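Local coordinates for protein nicotinate-nucleotide--dimethylbenzimidazole phosphoribosyltransferase (Thermus thermophilus HB8, PDB 1WX1) that probably catalyses transfer of the phosphoribosyl group of nicotinate mononucleotide to 5,6-dimethylbenzimidazole, giving alpha-ribazole 5'-phosphate for cobalamin biosynthesis, at residues L44-H56 with D93-G105. Numbering follows the deposited sequence.
Sequences LGRGAVVVAAADH and DCAVYVLDVGVVG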
ATOM      1  N   LEU A  44       8.103  12.935   7.577  1.00 21.36           N
ATOM      2  CA  LEU A  44       6.962  12.463   8.344  1.00 20.49           C
ATOM      3  C   LEU A  44       7.439  11.460   9.377  1.00 21.48           C
ATOM      4  O   LEU A  44       8.492  10.843   9.225  1.00 21.98           O
ATOM      5  CB  LEU A  44       5.932  11.799   7.430  1.00 19.39           C
ATOM      6  CG  LEU A  44       5.148  12.718   6.491  1.00 20.93           C
ATOM      7  CD1 LEU A  44       4.235  11.871   5.606  1.00 20.64           C
ATOM      8  CD2 LEU A  44       4.328  13.714   7.305  1.00 21.01           C
ATOM      9  N   GLY A  45       6.660  11.302  10.435  1.00 19.81           N
ATOM     10  CA  GLY A  45       7.035  10.355  11.462  1.00 19.71           C
ATOM     11  C   GLY A  45       5.807   9.697  12.047  1.00 18.63           C
ATOM     12  O   GLY A  45       5.000   9.099  11.331  1.00 17.26           O
ATOM     13  N   ARG A  46       5.674   9.817  13.361  1.00 18.12           N
ATOM     14  CA  ARG A  46       4.550   9.249  14.091  1.00 18.18           C
ATOM     15  C   ARG A  46       3.219   9.713  13.516  1.00 16.37           C
ATOM     16  O   ARG A  46       3.039  10.890  13.215  1.00 17.47           O
ATOM     17  CB  ARG A  46       4.631   9.683  15.554  1.00 21.80           C
ATOM     18  CG  ARG A  46       3.502   9.174  16.432  1.00 22.52           C
ATOM     19  CD  ARG A  46       3.660   7.698  16.708  1.00 20.77           C
ATOM     20  NE  ARG A  46       2.837   7.265  17.834  1.00 22.70           N
ATOM     21  CZ  ARG A  46       2.675   5.993  18.183  1.00 21.11           C
ATOM     22  NH1 ARG A  46       3.280   5.039  17.490  1.00 18.54           N
ATOM     23  NH2 ARG A  46       1.906   5.674  19.215  1.00 19.25           N
ATOM     24  N   GLY A  47       2.281   8.788  13.372  1.00 15.88           N
ATOM     25  CA  GLY A  47       0.976   9.162  12.866  1.00 15.81           C
ATOM     26  C   GLY A  47      -0.035   8.918  13.968  1.00 15.11           C
ATOM     27  O   GLY A  47       0.313   8.376  15.020  1.00 14.01           O
ATOM     28  N   ALA A  48      -1.274   9.343  13.753  1.00 10.97           N
ATOM     29  CA  ALA A  48      -2.327   9.104  14.730  1.00 13.82           C
ATOM     30  C   ALA A  48      -3.671   8.948  14.032  1.00 13.72           C
ATOM     31  O   ALA A  48      -3.904   9.525  12.969  1.00 15.05           O
ATOM     32  CB  ALA A  48      -2.401  10.257  15.754  1.00 13.25           C
ATOM     33  N   VAL A  49      -4.535   8.127  14.616  1.00 13.72           N
ATOM     34  CA  VAL A  49      -5.879   7.939  14.095  1.00 14.12           C
ATOM     35  C   VAL A  49      -6.820   8.118  15.280  1.00 14.21           C
ATOM     36  O   VAL A  49      -6.573   7.590  16.370  1.00 13.60           O
ATOM     37  CB  VAL A  49      -6.093   6.523  13.459  1.00 13.89           C
ATOM     38  CG1 VAL A  49      -5.867   5.418  14.493  1.00 14.72           C
ATOM     39  CG2 VAL A  49      -7.515   6.416  12.900  1.00 12.52           C
ATOM     40  N   VAL A  50      -7.863   8.917  15.084  1.00 13.99           N
ATOM     41  CA  VAL A  50      -8.854   9.127  16.123  1.00 13.31           C
ATOM     42  C   VAL A  50     -10.104   8.424  15.622  1.00 13.20           C
ATOM     43  O   VAL A  50     -10.661   8.788  14.582  1.00 12.89           O
ATOM     44  CB  VAL A  50      -9.161  10.621  16.347  1.00 13.62           C
ATOM     45  CG1 VAL A  50     -10.272  10.770  17.392  1.00 15.08           C
ATOM     46  CG2 VAL A  50      -7.898  11.343  16.817  1.00 15.79           C
ATOM     47  N   VAL A  51     -10.517   7.397  16.349  1.00 12.09           N
ATOM     48  CA  VAL A  51     -11.695   6.625  15.982  1.00 14.47           C
ATOM     49  C   VAL A  51     -12.889   7.156  16.762  1.00 13.30           C
ATOM     50  O   VAL A  51     -12.946   7.017  17.981  1.00 14.17           O
ATOM     51  CB  VAL A  51     -11.497   5.129  16.316  1.00 15.51           C
ATOM     52  CG1 VAL A  51     -12.694   4.315  15.820  1.00 15.89           C
ATOM     53  CG2 VAL A  51     -10.197   4.628  15.694  1.00 15.60           C
ATOM     54  N   ALA A  52     -13.830   7.775  16.053  1.00 13.17           N
ATOM     55  CA  ALA A  52     -15.026   8.335  16.675  1.00 13.11           C
ATOM     56  C   ALA A  52     -16.134   7.284  16.678  1.00 14.53           C
ATOM     57  O   ALA A  52     -16.380   6.632  15.664  1.00 14.12           O
ATOM     58  CB  ALA A  52     -15.473   9.579  15.911  1.00 14.20           C
ATOM     59  N   ALA A  53     -16.807   7.129  17.815  1.00 12.51           N
ATOM     60  CA  ALA A  53     -17.857   6.129  17.935  1.00 13.94           C
ATOM     61  C   ALA A  53     -19.163   6.684  18.478  1.00 14.08           C
ATOM     62  O   ALA A  53     -19.173   7.531  19.369  1.00 13.72           O
ATOM     63  CB  ALA A  53     -17.379   4.982  18.830  1.00 14.27           C
ATOM     64  N   ALA A  54     -20.267   6.185  17.934  1.00 14.01           N
ATOM     65  CA  ALA A  54     -21.594   6.593  18.362  1.00 15.19           C
ATOM     66  C   ALA A  54     -22.609   5.631  17.764  1.00 15.89           C
ATOM     67  O   ALA A  54     -22.345   4.991  16.745  1.00 15.49           O
ATOM     68  CB  ALA A  54     -21.890   8.022  17.903  1.00 13.67           C
ATOM     69  N   ASP A  55     -23.769   5.531  18.401  1.00 16.50           N
ATOM     70  CA  ASP A  55     -24.811   4.655  17.904  1.00 16.35           C
ATOM     71  C   ASP A  55     -25.831   5.402  17.067  1.00 16.45           C
ATOM     72  O   ASP A  55     -25.893   6.632  17.100  1.00 16.83           O
ATOM     73  CB  ASP A  55     -25.462   3.905  19.061  1.00 15.59           C
ATOM     74  CG  ASP A  55     -24.655   2.684  19.459  1.00 17.52           C
ATOM     75  OD1 ASP A  55     -24.220   2.587  20.627  1.00 16.87           O
ATOM     76  OD2 ASP A  55     -24.445   1.822  18.578  1.00 16.32           O
ATOM     77  N   HIS A  56     -26.619   4.645  16.311  1.00 16.12           N
ATOM     78  CA  HIS A  56     -27.604   5.210  15.396  1.00 17.08           C
ATOM     79  C   HIS A  56     -29.015   4.657  15.592  1.00 16.81           C
ATOM     80  O   HIS A  56     -29.212   3.443  15.629  1.00 16.23           O
ATOM     81  CB  HIS A  56     -27.152   4.928  13.961  1.00 14.66           C
ATOM     82  CG  HIS A  56     -25.809   5.494  13.632  1.00 17.51           C
ATOM     83  ND1 HIS A  56     -25.644   6.645  12.889  1.00 18.70           N
ATOM     84  CD2 HIS A  56     -24.559   5.090  13.972  1.00 17.97           C
ATOM     85  CE1 HIS A  56     -24.360   6.926  12.788  1.00 20.19           C
ATOM     86  NE2 HIS A  56     -23.679   5.995  13.438  1.00 18.94           N
ATOM     87  N   ASP A  93       3.185   2.501  12.879  1.00 21.05           N
ATOM     88  CA  ASP A  93       3.653   3.530  13.819  1.00 20.36           C
ATOM     89  C   ASP A  93       2.623   4.647  13.909  1.00 19.34           C
ATOM     90  O   ASP A  93       2.895   5.815  13.610  1.00 18.88           O
ATOM     91  CB  ASP A  93       5.011   4.091  13.378  1.00 21.76           C
ATOM     92  CG  ASP A  93       5.569   5.113  14.363  1.00 25.10           C
ATOM     93  OD1 ASP A  93       5.381   4.937  15.586  1.00 26.68           O
ATOM     94  OD2 ASP A  93       6.204   6.089  13.919  1.00 24.60           O
ATOM     95  N   CYS A  94       1.431   4.268  14.340  1.00 16.88           N
ATOM     96  CA  CYS A  94       0.324   5.191  14.450  1.00 17.12           C
ATOM     97  C   CYS A  94      -0.357   5.030  15.803  1.00 16.41           C
ATOM     98  O   CYS A  94      -0.726   3.921  16.184  1.00 14.55           O
ATOM     99  CB  CYS A  94      -0.667   4.896  13.320  1.00 17.92           C
ATOM    100  SG  CYS A  94      -2.150   5.910  13.291  1.00 19.73           S
ATOM    101  N   ALA A  95      -0.510   6.136  16.524  1.00 16.96           N
ATOM    102  CA  ALA A  95      -1.170   6.121  17.823  1.00 15.97           C
ATOM    103  C   ALA A  95      -2.671   5.963  17.597  1.00 16.94           C
ATOM    104  O   ALA A  95      -3.212   6.456  16.609  1.00 16.22           O
ATOM    105  CB  ALA A  95      -0.887   7.431  18.570  1.00 17.14           C
ATOM    106  N   VAL A  96      -3.344   5.269  18.508  1.00 16.36           N
ATOM    107  CA  VAL A  96      -4.780   5.073  18.384  1.00 16.51           C
ATOM    108  C   VAL A  96      -5.512   5.764  19.523  1.00 18.01           C
ATOM    109  O   VAL A  96      -5.215   5.535  20.692  1.00 18.12           O
ATOM    110  CB  VAL A  96      -5.166   3.570  18.400  1.00 16.45           C
ATOM    111  CG1 VAL A  96      -6.686   3.422  18.361  1.00 18.53           C
ATOM    112  CG2 VAL A  96      -4.543   2.852  17.206  1.00 17.10           C
ATOM    113  N   TYR A  97      -6.452   6.634  19.176  1.00 16.55           N
ATOM    114  CA  TYR A  97      -7.259   7.327  20.175  1.00 15.99           C
ATOM    115  C   TYR A  97      -8.707   7.006  19.867  1.00 16.59           C
ATOM    116  O   TYR A  97      -9.083   6.902  18.698  1.00 17.62           O
ATOM    117  CB  TYR A  97      -7.070   8.846  20.104  1.00 17.62           C
ATOM    118  CG  TYR A  97      -5.659   9.318  20.351  1.00 19.77           C
ATOM    119  CD1 TYR A  97      -4.738   9.400  19.307  1.00 18.59           C
ATOM    120  CD2 TYR A  97      -5.242   9.680  21.631  1.00 20.96           C
ATOM    121  CE1 TYR A  97      -3.434   9.833  19.531  1.00 21.61           C
ATOM    122  CE2 TYR A  97      -3.939  10.115  21.868  1.00 23.32           C
ATOM    123  CZ  TYR A  97      -3.043  10.190  20.813  1.00 23.44           C
ATOM    124  OH  TYR A  97      -1.760  10.613  21.044  1.00 24.51           O
ATOM    125  N   VAL A  98      -9.519   6.844  20.906  1.00 15.52           N
ATOM    126  CA  VAL A  98     -10.935   6.550  20.722  1.00 14.15           C
ATOM    127  C   VAL A  98     -11.747   7.694  21.320  1.00 14.46           C
ATOM    128  O   VAL A  98     -11.424   8.204  22.389  1.00 14.38           O
ATOM    129  CB  VAL A  98     -11.335   5.227  21.420  1.00 14.47           C
ATOM    130  CG1 VAL A  98     -12.809   4.924  21.159  1.00 15.35           C
ATOM    131  CG2 VAL A  98     -10.472   4.082  20.896  1.00 16.04           C
ATOM    132  N   LEU A  99     -12.795   8.100  20.614  1.00 13.27           N
ATOM    133  CA  LEU A  99     -13.648   9.183  21.069  1.00 13.57           C
ATOM    134  C   LEU A  99     -15.098   8.721  21.109  1.00 13.88           C
ATOM    135  O   LEU A  99     -15.654   8.313  20.089  1.00 14.01           O
ATOM    136  CB  LEU A  99     -13.521  10.384  20.125  1.00 13.45           C
ATOM    137  CG  LEU A  99     -14.565  11.501  20.254  1.00 14.95           C
ATOM    138  CD1 LEU A  99     -14.380  12.229  21.579  1.00 13.90           C
ATOM    139  CD2 LEU A  99     -14.420  12.485  19.089  1.00 13.16           C
ATOM    140  N   ASP A 100     -15.699   8.762  22.290  1.00 13.69           N
ATOM    141  CA  ASP A 100     -17.101   8.386  22.429  1.00 15.16           C
ATOM    142  C   ASP A 100     -17.924   9.667  22.396  1.00 14.53           C
ATOM    143  O   ASP A 100     -17.847  10.475  23.318  1.00 15.26           O
ATOM    144  CB  ASP A 100     -17.360   7.667  23.761  1.00 15.06           C
ATOM    145  CG  ASP A 100     -18.858   7.490  24.054  1.00 17.83           C
ATOM    146  OD1 ASP A 100     -19.216   7.241  25.224  1.00 16.33           O
ATOM    147  OD2 ASP A 100     -19.679   7.597  23.114  1.00 15.02           O
ATOM    148  N   VAL A 101     -18.682   9.870  21.324  1.00 14.97           N
ATOM    149  CA  VAL A 101     -19.542  11.044  21.240  1.00 15.01           C
ATOM    150  C   VAL A 101     -21.007  10.627  21.288  1.00 14.96           C
ATOM    151  O   VAL A 101     -21.890  11.479  21.280  1.00 15.98           O
ATOM    152  CB  VAL A 101     -19.320  11.878  19.943  1.00 16.21           C
ATOM    153  CG1 VAL A 101     -18.073  12.738  20.086  1.00 17.72           C
ATOM    154  CG2 VAL A 101     -19.228  10.963  18.725  1.00 12.68           C
ATOM    155  N   GLY A 102     -21.275   9.322  21.347  1.00 15.66           N
ATOM    156  CA  GLY A 102     -22.666   8.895  21.383  1.00 14.54           C
ATOM    157  C   GLY A 102     -22.968   7.408  21.436  1.00 16.31           C
ATOM    158  O   GLY A 102     -23.973   6.951  20.883  1.00 16.07           O
ATOM    159  N   VAL A 103     -22.112   6.642  22.098  1.00 15.61           N
ATOM    160  CA  VAL A 103     -22.330   5.210  22.214  1.00 16.33           C
ATOM    161  C   VAL A 103     -23.369   4.937  23.304  1.00 17.43           C
ATOM    162  O   VAL A 103     -23.410   5.635  24.316  1.00 16.37           O
ATOM    163  CB  VAL A 103     -21.015   4.482  22.591  1.00 19.10           C
ATOM    164  CG1 VAL A 103     -21.303   3.030  22.916  1.00 19.52           C
ATOM    165  CG2 VAL A 103     -20.006   4.578  21.426  1.00 16.79           C
ATOM    166  N   VAL A 104     -24.224   3.940  23.095  1.00 17.43           N
ATOM    167  CA  VAL A 104     -25.211   3.590  24.120  1.00 17.70           C
ATOM    168  C   VAL A 104     -24.477   2.792  25.199  1.00 17.44           C
ATOM    169  O   VAL A 104     -23.744   1.853  24.889  1.00 17.85           O
ATOM    170  CB  VAL A 104     -26.355   2.717  23.542  1.00 18.00           C
ATOM    171  CG1 VAL A 104     -27.211   2.157  24.668  1.00 18.42           C
ATOM    172  CG2 VAL A 104     -27.219   3.544  22.606  1.00 17.50           C
ATOM    173  N   GLY A 105     -24.655   3.169  26.462  1.00 19.77           N
ATOM    174  CA  GLY A 105     -23.996   2.440  27.536  1.00 19.96           C
ATOM    175  C   GLY A 105     -22.775   3.154  28.083  1.00 22.42           C
ATOM    176  O   GLY A 105     -22.234   4.053  27.444  1.00 22.42           O
TER
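With CG turned opposite the carbonyl carbon (chi1 -83°), Asp-55 reaches across to Val-104, while Arg-46, bent at chi2 (73°), folds its guanidinium back over the start of 94-100. There NH1 meets Asp-93 OD1 at 2.8 Å in a salt bridge near the guanidinium plane but above that of the carboxylate; one guanidinium face rests on the Cys-94 to Ala-95 peptide. Between these ends, strands 47-54 and 94-100 run parallel, an instance of the beta-alpha-beta crossover, here through helices 70-79 and 84-91, laced by alternating backbone bonds such as Val-51 N to Tyr-97 O (2.8 Å). The Val-51 side chain lies about 5 Å from that of Glu-304, the predicted proton acceptor. The Tyr-97 ring turns its edge to Ala-48 CB, 3.9 Å from CE1, and its hydroxyl bonds to Glu-153. Past Ala-53 a beta bulge slips the register by one: Ala-53 O accepts from Val-101 N and, weakly, from Gly-102 N. Asp-100 OD2 spans the turn to Val-103 N (2.8 Å), an Asx motif, and OD1 salt-bridges Lys-117. Asp-55 OD1 receives Val-104 N on its anti lone pair at 2.8 Å, nearly straight, while OD2 is hydrogen-bonded to Thr-71 OG1. Replacing Asp-55 by alanine removes both acceptors and is likely to leave loop 103-105 less firmly tied to 47-54. Strand 157-163 flanks 47-54 and 113-115 flanks 94-100; helix 70-79 packs on Val-51, Ala-53 and Val-98, whereas helices 133-152 and 228-242 cover the Val-50 face.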